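Local coordinates for protein esterase (PDB 1ZOI) that probably hydrolyses carboxylic esters stereoselectively, as an alpha/beta-hydrolase-fold esterase of use in making D-beta-acetylthioisobutyric acid, at residues R51-D56 / L86-A91; D207-L212 / A240-N245. One frame throughout, in Å; residues are numbered along the deposited sequence.

Interaction 1 (R51-D56 / L86-A91)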
loop_
_atom_site.group_PDB
_atom_site.type_symbol
_atom_site.label_atom_id
_atom_site.label_comp_id
_atom_site.label_asym_id
_atom_site.label_seq_id
_atom_site.Cartn_x
_atom_site.Cartn_y
_atom_site.Cartn_z
ATOM N N ARG A 51 -5.647 -22.698 13.065
ATOM C CA ARG A 51 -5.276 -22.331 11.707
ATOM C C ARG A 51 -6.225 -21.157 11.504
ATOM O O ARG A 51 -7.421 -21.276 11.772
ATOM C CB ARG A 51 -5.604 -23.448 10.715
ATOM C CG ARG A 51 -5.445 -23.038 9.253
ATOM C CD ARG A 51 -5.785 -24.197 8.319
ATOM N NE ARG A 51 -5.840 -23.792 6.915
ATOM C CZ ARG A 51 -6.171 -24.610 5.919
ATOM N NH1 ARG A 51 -6.478 -25.871 6.177
ATOM N NH2 ARG A 51 -6.197 -24.169 4.667
ATOM N N VAL A 52 -5.704 -20.021 11.055
ATOM C CA VAL A 52 -6.550 -18.854 10.874
ATOM C C VAL A 52 -6.617 -18.394 9.431
ATOM O O VAL A 52 -5.613 -18.374 8.725
ATOM C CB VAL A 52 -6.079 -17.690 11.781
ATOM C CG1 VAL A 52 -6.172 -18.128 13.245
ATOM C CG2 VAL A 52 -4.653 -17.290 11.441
ATOM N N VAL A 53 -7.824 -18.035 9.004
ATOM C CA VAL A 53 -8.067 -17.577 7.645
ATOM C C VAL A 53 -8.787 -16.228 7.666
ATOM O O VAL A 53 -9.700 -16.011 8.459
ATOM C CB VAL A 53 -8.923 -18.613 6.875
ATOM C CG1 VAL A 53 -9.321 -18.076 5.510
ATOM C CG2 VAL A 53 -8.138 -19.912 6.724
ATOM N N ALA A 54 -8.358 -15.315 6.805
ATOM C CA ALA A 54 -8.988 -13.999 6.723
ATOM C C ALA A 54 -8.857 -13.511 5.293
ATOM O O ALA A 54 -7.756 -13.461 4.752
ATOM C CB ALA A 54 -8.310 -13.017 7.674
ATOM N N HIS A 55 -9.980 -13.162 4.676
ATOM C CA HIS A 55 -9.950 -12.683 3.299
ATOM C C HIS A 55 -10.419 -11.238 3.202
ATOM O O HIS A 55 -11.104 -10.727 4.096
ATOM C CB HIS A 55 -10.844 -13.552 2.411
ATOM C CG HIS A 55 -12.305 -13.379 2.678
ATOM N ND1 HIS A 55 -12.910 -13.824 3.836
ATOM C CD2 HIS A 55 -13.274 -12.761 1.962
ATOM C CE1 HIS A 55 -14.187 -13.483 3.821
ATOM N NE2 HIS A 55 -14.433 -12.836 2.696
ATOM N N ASP A 56 -10.034 -10.587 2.111
ATOM C CA ASP A 56 -10.436 -9.212 1.841
ATOM C C ASP A 56 -11.743 -9.253 1.045
ATOM O O ASP A 56 -11.823 -9.915 0.010
ATOM C CB ASP A 56 -9.392 -8.484 0.983
ATOM C CG ASP A 56 -8.080 -8.229 1.704
ATOM O OD1 ASP A 56 -7.983 -8.427 2.938
ATOM O OD2 ASP A 56 -7.132 -7.804 1.011
ATOM N N LEU A 86 -10.073 -23.641 -0.053
ATOM C CA LEU A 86 -9.205 -24.130 1.016
ATOM C C LEU A 86 -9.673 -25.404 1.716
ATOM O O LEU A 86 -8.930 -25.982 2.508
ATOM C CB LEU A 86 -9.015 -23.039 2.069
ATOM C CG LEU A 86 -8.325 -21.768 1.585
ATOM C CD1 LEU A 86 -8.305 -20.751 2.719
ATOM C CD2 LEU A 86 -6.908 -22.094 1.112
ATOM N N GLY A 87 -10.898 -25.835 1.433
ATOM C CA GLY A 87 -11.417 -27.033 2.069
ATOM C C GLY A 87 -11.583 -26.855 3.568
ATOM O O GLY A 87 -11.360 -27.787 4.343
ATOM N N ILE A 88 -11.988 -25.657 3.983
ATOM C CA ILE A 88 -12.164 -25.370 5.402
ATOM C C ILE A 88 -13.621 -25.372 5.864
ATOM O O ILE A 88 -14.041 -24.525 6.650
ATOM C CB ILE A 88 -11.530 -24.020 5.781
ATOM C CG1 ILE A 88 -12.138 -22.899 4.933
ATOM C CG2 ILE A 88 -10.028 -24.089 5.589
ATOM C CD1 ILE A 88 -11.678 -21.520 5.349
ATOM N N GLN A 89 -14.393 -26.329 5.366
ATOM C CA GLN A 89 -15.783 -26.440 5.772
ATOM C C GLN A 89 -15.823 -26.814 7.256
ATOM O O GLN A 89 -14.913 -27.474 7.762
ATOM C CB GLN A 89 -16.494 -27.523 4.955
ATOM C CG GLN A 89 -16.676 -27.196 3.482
ATOM C CD GLN A 89 -15.435 -27.453 2.636
ATOM O OE1 GLN A 89 -14.417 -27.947 3.125
ATOM N NE2 GLN A 89 -15.523 -27.124 1.352
ATOM N N GLY A 90 -16.867 -26.380 7.953
ATOM C CA GLY A 90 -17.000 -26.711 9.361
ATOM C C GLY A 90 -16.151 -25.889 10.311
ATOM O O GLY A 90 -15.994 -26.244 11.477
ATOM N N ALA A 91 -15.605 -24.786 9.822
ATOM C CA ALA A 91 -14.774 -23.926 10.653
ATOM C C ALA A 91 -15.619 -22.992 11.505
ATOM O O ALA A 91 -16.838 -22.899 11.338
ATOM C CB ALA A 91 -13.838 -23.102 9.771
HETATM O O HOH W 1 -8.097 -27.666 4.627
HETATM O O HOH W 2 -5.927 -25.968 2.368
#
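V53 on the strand 51-55 and I88 in the loop 87-91 mark the nearest backbone approach, their CA atoms 9.1 Å apart, so the two chains meet through side chains and water. The two methyls of V53 reach tip to tip toward the ends of L86 and I88: V53 CG1 lies 4.0 Å from L86 CD1, and V53 CG2 lies 4.1 Å from I88 CD1. With CG1 anti to the backbone N (chi1 173°), both branches of V53 are carried across to the loop. R51 points the same way, two residues back along the strand. Its chain is fully extended, which brings the flat guanidinium under I88; I88 CG2 sits over the centre of one face, 3.8 Å above the plane, while L86 CB comes alongside NH2. The contact belongs to the alpha/beta hydrolase fold: the loop between helix 72-86 and strand 92-96 packs on strand 51-55 of the central sheet. A Schellman motif closes helix 72-86, with G87 at positive phi as its C-prime residue, and a type II turn from I88 to A91 follows. Two waters tie the arginine to the helix end. Water 1 accepts from R51 NH1 at 2.9 Å and donates to L86 O; water 2 accepts from R51 NH2 and donates to the same carbonyl oxygen at 3.0 Å. L86 O thus takes two water protons, and the partial negative charge of a helix C-terminus probably suits the nearby cation. On its NE side the guanidinium forms a salt bridge with D16 of strand 11-17, which helps fix its rotation beneath I88 CG2. I88 also packs on H26 of strand 24-28, and L86 on Y14.

Interaction 2 (D207-L212 / A240-N245)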
loop_
_atom_site.group_PDB
_atom_site.type_symbol
_atom_site.label_atom_id
_atom_site.label_comp_id
_atom_site.label_asym_id
_atom_site.label_seq_id
_atom_site.Cartn_x
_atom_site.Cartn_y
_atom_site.Cartn_z
ATOM N N ASP A 207 -31.592 -6.405 5.868
ATOM C CA ASP A 207 -32.254 -6.996 7.032
ATOM C C ASP A 207 -31.821 -8.455 7.178
ATOM O O ASP A 207 -32.056 -9.272 6.287
ATOM C CB ASP A 207 -33.775 -6.920 6.869
ATOM C CG ASP A 207 -34.513 -7.205 8.163
ATOM O OD1 ASP A 207 -33.901 -7.812 9.070
ATOM O OD2 ASP A 207 -35.702 -6.829 8.275
ATOM N N PHE A 208 -31.195 -8.778 8.307
ATOM C CA PHE A 208 -30.686 -10.124 8.566
ATOM C C PHE A 208 -31.572 -10.958 9.479
ATOM O O PHE A 208 -31.182 -12.048 9.899
ATOM C CB PHE A 208 -29.292 -10.026 9.195
ATOM C CG PHE A 208 -28.277 -9.349 8.320
ATOM C CD1 PHE A 208 -27.568 -10.072 7.374
ATOM C CD2 PHE A 208 -28.033 -7.986 8.448
ATOM C CE1 PHE A 208 -26.622 -9.449 6.559
ATOM C CE2 PHE A 208 -27.089 -7.349 7.641
ATOM C CZ PHE A 208 -26.383 -8.086 6.694
ATOM N N THR A 209 -32.760 -10.449 9.784
ATOM C CA THR A 209 -33.677 -11.152 10.675
ATOM C C THR A 209 -33.944 -12.599 10.265
ATOM O O THR A 209 -33.837 -13.512 11.087
ATOM C CB THR A 209 -35.010 -10.392 10.787
ATOM O OG1 THR A 209 -34.757 -9.088 11.324
ATOM C CG2 THR A 209 -35.976 -11.123 11.704
ATOM N N GLU A 210 -34.281 -12.808 8.998
ATOM C CA GLU A 210 -34.561 -14.155 8.514
ATOM C C GLU A 210 -33.363 -15.081 8.707
ATOM O O GLU A 210 -33.518 -16.224 9.147
ATOM C CB GLU A 210 -34.942 -14.130 7.031
ATOM C CG GLU A 210 -35.320 -15.502 6.480
ATOM C CD GLU A 210 -35.488 -15.509 4.969
ATOM O OE1 GLU A 210 -35.805 -16.582 4.412
ATOM O OE2 GLU A 210 -35.303 -14.444 4.340
ATOM N N ASP A 211 -32.170 -14.589 8.379
ATOM C CA ASP A 211 -30.962 -15.399 8.512
ATOM C C ASP A 211 -30.726 -15.796 9.963
ATOM O O ASP A 211 -30.427 -16.950 10.261
ATOM C CB ASP A 211 -29.719 -14.644 8.017
ATOM C CG ASP A 211 -29.834 -14.172 6.577
ATOM O OD1 ASP A 211 -30.557 -14.798 5.768
ATOM O OD2 ASP A 211 -29.169 -13.167 6.252
ATOM N N LEU A 212 -30.858 -14.825 10.858
ATOM C CA LEU A 212 -30.637 -15.044 12.280
ATOM C C LEU A 212 -31.550 -16.105 12.874
ATOM O O LEU A 212 -31.094 -16.983 13.607
ATOM C CB LEU A 212 -30.813 -13.731 13.043
ATOM C CG LEU A 212 -29.817 -12.606 12.744
ATOM C CD1 LEU A 212 -30.218 -11.373 13.528
ATOM C CD2 LEU A 212 -28.402 -13.042 13.115
ATOM N N ALA A 240 -28.892 -11.187 19.483
ATOM C CA ALA A 240 -28.749 -12.270 20.452
ATOM C C ALA A 240 -30.066 -12.980 20.740
ATOM O O ALA A 240 -30.094 -14.201 20.918
ATOM C CB ALA A 240 -28.152 -11.732 21.748
ATOM N N LYS A 241 -31.154 -12.215 20.774
ATOM C CA LYS A 241 -32.476 -12.771 21.045
ATOM C C LYS A 241 -33.057 -13.541 19.863
ATOM O O LYS A 241 -33.751 -14.539 20.051
ATOM C CB LYS A 241 -33.442 -11.655 21.446
ATOM C CG LYS A 241 -33.083 -10.967 22.749
ATOM C CD LYS A 241 -34.095 -9.888 23.100
ATOM C CE LYS A 241 -33.756 -9.218 24.421
ATOM N NZ LYS A 241 -32.419 -8.562 24.385
ATOM N N LEU A 242 -32.774 -13.079 18.648
ATOM C CA LEU A 242 -33.275 -13.734 17.443
ATOM C C LEU A 242 -32.601 -15.076 17.173
ATOM O O LEU A 242 -33.224 -15.988 16.627
ATOM C CB LEU A 242 -33.093 -12.816 16.228
ATOM C CG LEU A 242 -34.054 -11.628 16.144
ATOM C CD1 LEU A 242 -33.620 -10.671 15.036
ATOM C CD2 LEU A 242 -35.461 -12.149 15.879
ATOM N N LEU A 243 -31.328 -15.191 17.546
ATOM C CA LEU A 243 -30.578 -16.432 17.349
ATOM C C LEU A 243 -31.053 -17.494 18.341
ATOM O O LEU A 243 -30.957 -17.303 19.551
ATOM C CB LEU A 243 -29.082 -16.174 17.554
ATOM C CG LEU A 243 -28.373 -15.368 16.460
ATOM C CD1 LEU A 243 -27.082 -14.780 17.012
ATOM C CD2 LEU A 243 -28.105 -16.255 15.257
ATOM N N PRO A 244 -31.564 -18.632 17.842
ATOM C CA PRO A 244 -32.032 -19.675 18.765
ATOM C C PRO A 244 -31.001 -20.118 19.808
ATOM O O PRO A 244 -31.355 -20.429 20.947
ATOM C CB PRO A 244 -32.469 -20.808 17.828
ATOM C CG PRO A 244 -31.712 -20.552 16.567
ATOM C CD PRO A 244 -31.739 -19.053 16.443
ATOM N N ASN A 245 -29.727 -20.140 19.427
ATOM C CA ASN A 245 -28.673 -20.530 20.359
ATOM C C ASN A 245 -27.615 -19.440 20.484
ATOM O O ASN A 245 -26.415 -19.721 20.539
ATOM C CB ASN A 245 -28.028 -21.849 19.916
ATOM C CG ASN A 245 -28.904 -23.053 20.218
ATOM O OD1 ASN A 245 -29.138 -23.390 21.383
ATOM N ND2 ASN A 245 -29.402 -23.702 19.173
#
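L212 and L242 meet at a slant, L212 CD1 lying 3.8 Å from L242 CD1 and L212 CB 4.0 Å from L242 CB, so the leucines touch along their lengths as well as at their ends. This is the junction of two short helices of the alpha/beta hydrolase fold: helix 209-214, which leads into strand 219-224, and helix 236-242, which leads into strand 246-251. The backbones come close, with 5.3 Å between the CA atoms of L212 and L243. L212 serves both neighbours by dividing its branches. With CG anti to the carbonyl carbon (chi1 -65°), its two methyls part toward L242 and L243: CD1 goes to the former, whereas L212 CD2 lies 3.9 Å from L243 CD2. L242 CD1 is shared as well; besides L212 it receives T209 CG2, which passes obliquely at 4.1 Å one helical turn earlier. D207 holds the hydroxyl of T209 and so helps fix that side chain. There D207 OD1 accepts twice: from T209 OG1 at 2.7 Å through its syn lone pair, and from T209 N on the anti side, 35° out of the carboxylate plane. The second bond makes an Asx turn, with an N-H...acceptor angle of 164°, just where the chain enters the helix through F208 at the N-cap position. Beyond this contact L212 packs on V104 of helix 98-109, L243 on V219 and V221 of strand 219-224, and L242 on P126. D211, beside L212 in the chain, forms a salt bridge with R105 of helix 98-109. After L242 the chain leaves helical geometry, and two carbons close in on one backbone oxygen: L212 O is 3.5 Å from L243 CD2 and 3.6 Å from P244 CD.

How the interactions relate
Both contacts lie within one alpha/beta hydrolase domain but serve different regions of its central sheet. Interaction 1 joins strand 51-55 to the loop before strand 92-96; interaction 2 sits where two helices lead into strands 219-224 and 246-251, the latter an outermost strand. Their centres are 23 Å apart and their nearest atoms about 13 Å, so they do not touch. Interaction 1 adds a charged group and bridging waters to its apolar contact; across interaction 2 the contact is apolar. In this fold the nucleophile elbow probably follows strand 92-96, and the acid and histidine strands 219-224 and 246-251, so interaction 1 precedes the nucleophile's strand and interaction 2 the other two.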